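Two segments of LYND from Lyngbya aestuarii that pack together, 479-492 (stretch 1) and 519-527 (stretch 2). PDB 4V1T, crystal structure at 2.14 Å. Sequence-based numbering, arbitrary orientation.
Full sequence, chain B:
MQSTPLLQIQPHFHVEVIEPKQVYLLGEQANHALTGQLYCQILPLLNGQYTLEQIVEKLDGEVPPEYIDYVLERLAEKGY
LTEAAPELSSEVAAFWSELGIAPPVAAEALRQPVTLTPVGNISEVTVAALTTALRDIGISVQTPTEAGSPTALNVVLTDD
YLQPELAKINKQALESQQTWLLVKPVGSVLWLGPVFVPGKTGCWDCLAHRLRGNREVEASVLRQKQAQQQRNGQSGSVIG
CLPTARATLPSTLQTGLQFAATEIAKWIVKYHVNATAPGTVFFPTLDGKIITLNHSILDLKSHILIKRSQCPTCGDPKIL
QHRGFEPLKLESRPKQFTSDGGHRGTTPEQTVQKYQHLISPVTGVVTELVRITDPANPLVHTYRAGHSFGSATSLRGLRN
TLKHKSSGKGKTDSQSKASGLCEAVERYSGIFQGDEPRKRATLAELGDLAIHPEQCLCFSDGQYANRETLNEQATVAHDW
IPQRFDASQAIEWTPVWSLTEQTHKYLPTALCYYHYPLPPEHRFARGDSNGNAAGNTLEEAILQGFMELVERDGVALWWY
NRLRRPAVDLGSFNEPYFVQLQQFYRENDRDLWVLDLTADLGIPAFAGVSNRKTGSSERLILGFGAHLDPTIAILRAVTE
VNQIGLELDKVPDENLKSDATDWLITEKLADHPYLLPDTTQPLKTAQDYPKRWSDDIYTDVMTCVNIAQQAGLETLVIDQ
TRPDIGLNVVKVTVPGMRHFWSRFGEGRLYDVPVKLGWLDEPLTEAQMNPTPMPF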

# COMPACT_ATOMS: atom_id res chain seq x y z
N ASP B 479 10.77 36.00 -9.41
CA ASP B 479 11.02 37.11 -10.34
C ASP B 479 12.41 37.72 -10.11
O ASP B 479 12.60 38.93 -10.25
N TRP B 480 13.38 36.88 -9.78
CA TRP B 480 14.73 37.33 -9.54
C TRP B 480 15.42 37.61 -10.86
O TRP B 480 15.42 36.76 -11.75
N ILE B 481 15.98 38.81 -10.99
CA ILE B 481 16.68 39.20 -12.20
C ILE B 481 18.16 38.95 -12.00
O ILE B 481 18.78 39.60 -11.17
N PRO B 482 18.75 38.02 -12.78
CA PRO B 482 20.17 37.75 -12.55
C PRO B 482 21.06 38.85 -13.08
O PRO B 482 20.58 39.73 -13.80
N GLN B 483 22.34 38.81 -12.72
CA GLN B 483 23.32 39.71 -13.30
C GLN B 483 23.42 39.43 -14.80
O GLN B 483 22.96 38.39 -15.27
N ARG B 484 24.02 40.35 -15.54
CA ARG B 484 24.16 40.16 -16.97
C ARG B 484 25.20 39.12 -17.27
O ARG B 484 26.10 38.87 -16.49
N PHE B 485 25.07 38.49 -18.43
CA PHE B 485 26.03 37.50 -18.87
C PHE B 485 27.24 38.16 -19.53
O PHE B 485 27.15 38.68 -20.63
N ASP B 486 28.38 38.14 -18.83
CA ASP B 486 29.65 38.59 -19.40
C ASP B 486 30.20 37.54 -20.37
O ASP B 486 30.83 36.55 -19.97
N ALA B 487 29.97 37.77 -21.66
CA ALA B 487 30.34 36.81 -22.70
C ALA B 487 31.85 36.63 -22.81
O ALA B 487 32.32 35.68 -23.45
N SER B 488 32.62 37.53 -22.20
CA SER B 488 34.07 37.41 -22.22
C SER B 488 34.55 36.30 -21.29
O SER B 488 35.65 35.80 -21.43
N GLN B 489 33.70 35.92 -20.33
CA GLN B 489 34.07 34.90 -19.36
C GLN B 489 33.96 33.50 -19.93
O GLN B 489 32.98 33.16 -20.60
N ALA B 490 34.97 32.68 -19.66
CA ALA B 490 34.89 31.26 -19.94
C ALA B 490 33.92 30.66 -18.93
O ALA B 490 33.94 31.00 -17.75
N ILE B 491 33.05 29.77 -19.41
CA ILE B 491 32.00 29.18 -18.57
C ILE B 491 31.79 27.74 -18.97
O ILE B 491 32.36 27.28 -19.96
N GLU B 492 30.98 27.03 -18.20
CA GLU B 492 30.64 25.65 -18.52
C GLU B 492 29.36 25.58 -19.33
O GLU B 492 28.30 26.01 -18.88
N PRO B 519 30.04 31.98 -9.54
CA PRO B 519 30.74 32.97 -8.71
C PRO B 519 29.83 34.16 -8.38
O PRO B 519 28.98 34.50 -9.20
N PRO B 520 30.00 34.77 -7.20
CA PRO B 520 29.10 35.85 -6.79
C PRO B 520 29.12 37.04 -7.74
O PRO B 520 28.14 37.77 -7.84
N GLU B 521 30.23 37.22 -8.45
CA GLU B 521 30.38 38.33 -9.38
C GLU B 521 29.83 38.00 -10.77
O GLU B 521 29.88 38.83 -11.67
N HIS B 522 29.31 36.79 -10.96
CA HIS B 522 28.85 36.36 -12.28
C HIS B 522 27.67 35.39 -12.18
O HIS B 522 27.66 34.32 -12.81
N ARG B 523 26.67 35.76 -11.39
CA ARG B 523 25.48 34.95 -11.23
C ARG B 523 24.44 35.36 -12.26
O ARG B 523 23.54 36.14 -11.97
N PHE B 524 24.57 34.83 -13.47
CA PHE B 524 23.77 35.29 -14.61
C PHE B 524 22.53 34.45 -14.86
O PHE B 524 21.80 34.71 -15.81
N ALA B 525 22.28 33.46 -14.00
CA ALA B 525 21.10 32.62 -14.16
C ALA B 525 20.85 31.76 -12.94
O ALA B 525 21.77 31.43 -12.21
N ARG B 526 19.57 31.42 -12.73
CA ARG B 526 19.16 30.37 -11.80
C ARG B 526 18.31 29.37 -12.58
O ARG B 526 17.32 29.74 -13.22
N GLY B 527 18.71 28.10 -12.55
CA GLY B 527 17.96 27.06 -13.24
C GLY B 527 16.52 26.99 -12.76
O GLY B 527 16.27 26.88 -11.57

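Neither stretch forms a continuous sheet with the other; the 668 Å² buried between them, both sides summed, comes from side chains reaching across and from a few backbone contacts centred where the CA atoms of Q483 and F524 lie 4.6 Å apart.

P519 makes no contact with stretch 1, although P519 O accepts a hydrogen bond from H522 N at 2.9 Å within its own stretch. P520 directs its CA-to-CB bond away from stretch 1 and contributes its carbonyl instead: Q483 NE2 donates to P520 O at 2.9 Å, with a nearly straight N-H...O angle of 167°. The Q483 side chain gets there through an extended m, t conformation (chi1 -57°, chi2 168°), its CA-to-CB bond leaving sideways while its amide end comes nearer to stretch 2.

E521 also points away. E521 O sits 2.9 Å from Q483 OE1, but both atoms are acceptors, so this is proximity without a bond.

H522 begins by pointing away, yet with chi1 t (-166°) and chi2 23° the imidazole turns back to stretch 1. H522 CE1 lies 3.2 Å from D486 N and 4.1 Å from F485 CD1, while H522 NE2 approaches Q489 CB at 3.8 Å and I491 CG2 at 4.1 Å. The H522 and F485 planes meet at 27°, but their centroids are 5.9 Å apart, so the rings are slid past each other and barely overlap. D486 is engaged within its own stretch, where a type I turn runs from D486 to Q489 and S488 OG donates to D486 OD1 at 2.7 Å.

R523 uses both of its backbone polar atoms: Q483 N donates to R523 O at 3.0 Å (138°), and R523 N gives a weak bond to the side-chain atom Q483 OE1 at 3.3 Å (144°). The R523 side chain starts m (chi1 -65°) and its end leads away, leaving R523 CB 4.2 Å from W480 CH2.

F524 is buried, with chi1 p (59°) and chi2 83°. It presents a ring face to the edge of F485, itself t (chi1 177°): F485 CD1 is 3.8 Å from F524 CG, the centroids are 5.0 Å apart and the planes stand at 75°, which together define an edge-to-face pair. I491, also p, adds a looser apolar contact, I491 CG2 to F524 CE2 at 4.4 Å. At the backbone, F524 CA makes a CA-H...O contact with Q483 O at 3.3 Å, and P482 CB packs 3.3 Å from F524 C. One water bridges the stretches, its O donating to Q483 O at 2.9 Å and to F524 O at 2.8 Å.

A525 turns its methyl away; A525 N passes 3.6 Å from P482 CB. R526 points toward stretch 1 and extends as m, t, t, laying its guanidinium flat on W480 (chi1 t, -174°). The planes differ by 5°, and R526 CZ stands 3.5 Å from the centroid of the W480 six-membered ring, 19° off its normal, a cation-pi contact over the face. G527 has no side chain and makes no contact.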

# COMPACT_ATOMS: atom_id res chain seq x y z
CB ASP B 479 9.94 38.19 -10.19
CG ASP B 479 8.61 37.79 -10.80
OD1 ASP B 479 8.53 36.72 -11.43
OD2 ASP B 479 7.65 38.57 -10.66
CB TRP B 480 15.52 36.28 -8.76
CG TRP B 480 16.89 36.75 -8.36
CD1 TRP B 480 17.19 37.66 -7.39
CD2 TRP B 480 18.14 36.31 -8.90
NE1 TRP B 480 18.56 37.82 -7.30
CE2 TRP B 480 19.16 37.00 -8.22
CE3 TRP B 480 18.49 35.39 -9.90
CZ2 TRP B 480 20.52 36.81 -8.50
CZ3 TRP B 480 19.84 35.20 -10.18
CH2 TRP B 480 20.84 35.91 -9.48
CB ILE B 481 16.46 40.69 -12.55
CG1 ILE B 481 14.96 41.02 -12.51
CG2 ILE B 481 17.06 41.01 -13.92
CD1 ILE B 481 14.67 42.51 -12.52
CB PRO B 482 20.41 36.44 -13.31
CG PRO B 482 19.26 36.26 -14.23
CD PRO B 482 18.25 37.35 -13.99
CB GLN B 483 24.69 39.53 -12.63
CG GLN B 483 24.70 39.73 -11.12
CD GLN B 483 25.99 39.26 -10.49
OE1 GLN B 483 26.99 39.08 -11.17
NE2 GLN B 483 25.96 39.05 -9.18
CB ARG B 484 24.50 41.48 -17.69
CG ARG B 484 23.29 42.38 -17.89
CD ARG B 484 23.49 43.35 -19.02
NE ARG B 484 22.83 42.92 -20.24
CZ ARG B 484 21.71 43.43 -20.74
NH1 ARG B 484 21.08 44.43 -20.14
NH2 ARG B 484 21.22 42.95 -21.87
CB PHE B 485 25.36 36.58 -19.86
CG PHE B 485 26.27 35.55 -20.44
CD1 PHE B 485 26.75 34.53 -19.65
CD2 PHE B 485 26.66 35.60 -21.77
CE1 PHE B 485 27.58 33.58 -20.17
CE2 PHE B 485 27.50 34.65 -22.29
CZ PHE B 485 27.97 33.64 -21.49
CB ASP B 486 30.67 38.87 -18.30
CG ASP B 486 31.97 39.46 -18.83
OD1 ASP B 486 32.03 39.83 -20.02
OD2 ASP B 486 32.94 39.56 -18.05
CB ALA B 487 29.76 37.24 -24.03
CB SER B 488 34.73 38.73 -21.83
OG SER B 488 34.57 38.98 -20.45
CB GLN B 489 33.18 35.00 -18.12
CG GLN B 489 33.32 36.30 -17.34
CD GLN B 489 34.69 36.45 -16.69
OE1 GLN B 489 35.47 35.50 -16.63
NE2 GLN B 489 34.98 37.64 -16.21
CB ALA B 490 36.25 30.60 -19.84
CB ILE B 491 30.68 29.94 -18.70
CG1 ILE B 491 30.19 29.86 -20.15
CG2 ILE B 491 30.85 31.39 -18.24
CD1 ILE B 491 28.96 30.65 -20.42
CB GLU B 492 30.53 24.83 -17.24
CG GLU B 492 31.89 24.59 -16.59
CD GLU B 492 31.82 23.68 -15.38
OE1 GLU B 492 30.80 23.71 -14.66
OE2 GLU B 492 32.79 22.94 -15.15
CB PRO B 519 31.92 33.41 -9.59
CG PRO B 519 32.11 32.30 -10.57
CD PRO B 519 30.74 31.74 -10.82
CB PRO B 520 29.62 36.25 -5.41
CG PRO B 520 30.37 35.06 -4.91
CD PRO B 520 30.97 34.43 -6.13
CB GLU B 521 31.84 38.75 -9.50
CG GLU B 521 32.48 39.17 -8.18
CD GLU B 521 32.94 37.99 -7.33
OE1 GLU B 521 32.67 36.83 -7.71
OE2 GLU B 521 33.58 38.24 -6.28
CB HIS B 522 30.01 35.73 -13.05
CG HIS B 522 29.76 35.57 -14.52
ND1 HIS B 522 28.83 36.33 -15.21
CD2 HIS B 522 30.32 34.75 -15.43
CE1 HIS B 522 28.83 35.97 -16.48
NE2 HIS B 522 29.73 35.01 -16.64
CB ARG B 523 24.92 35.08 -9.81
CG ARG B 523 25.85 34.54 -8.73
CD ARG B 523 25.07 33.94 -7.56
NE ARG B 523 25.38 34.61 -6.30
CZ ARG B 523 26.26 34.17 -5.40
NH1 ARG B 523 26.95 33.05 -5.59
NH2 ARG B 523 26.46 34.87 -4.29
CB PHE B 524 24.63 35.31 -15.88
CG PHE B 524 25.20 33.98 -16.25
CD1 PHE B 524 24.45 33.05 -16.95
CD2 PHE B 524 26.50 33.65 -15.89
CE1 PHE B 524 24.98 31.82 -17.28
CE2 PHE B 524 27.04 32.42 -16.22
CZ PHE B 524 26.29 31.51 -16.92
CB ALA B 525 21.25 31.73 -15.39
CB ARG B 526 18.33 30.94 -10.65
CG ARG B 526 19.14 31.59 -9.56
CD ARG B 526 18.24 32.30 -8.56
NE ARG B 526 19.03 33.08 -7.60
CZ ARG B 526 18.50 33.85 -6.65
NH1 ARG B 526 17.18 33.96 -6.52
NH2 ARG B 526 19.30 34.52 -5.83
O HOH W 1 21.37 37.02 -17.33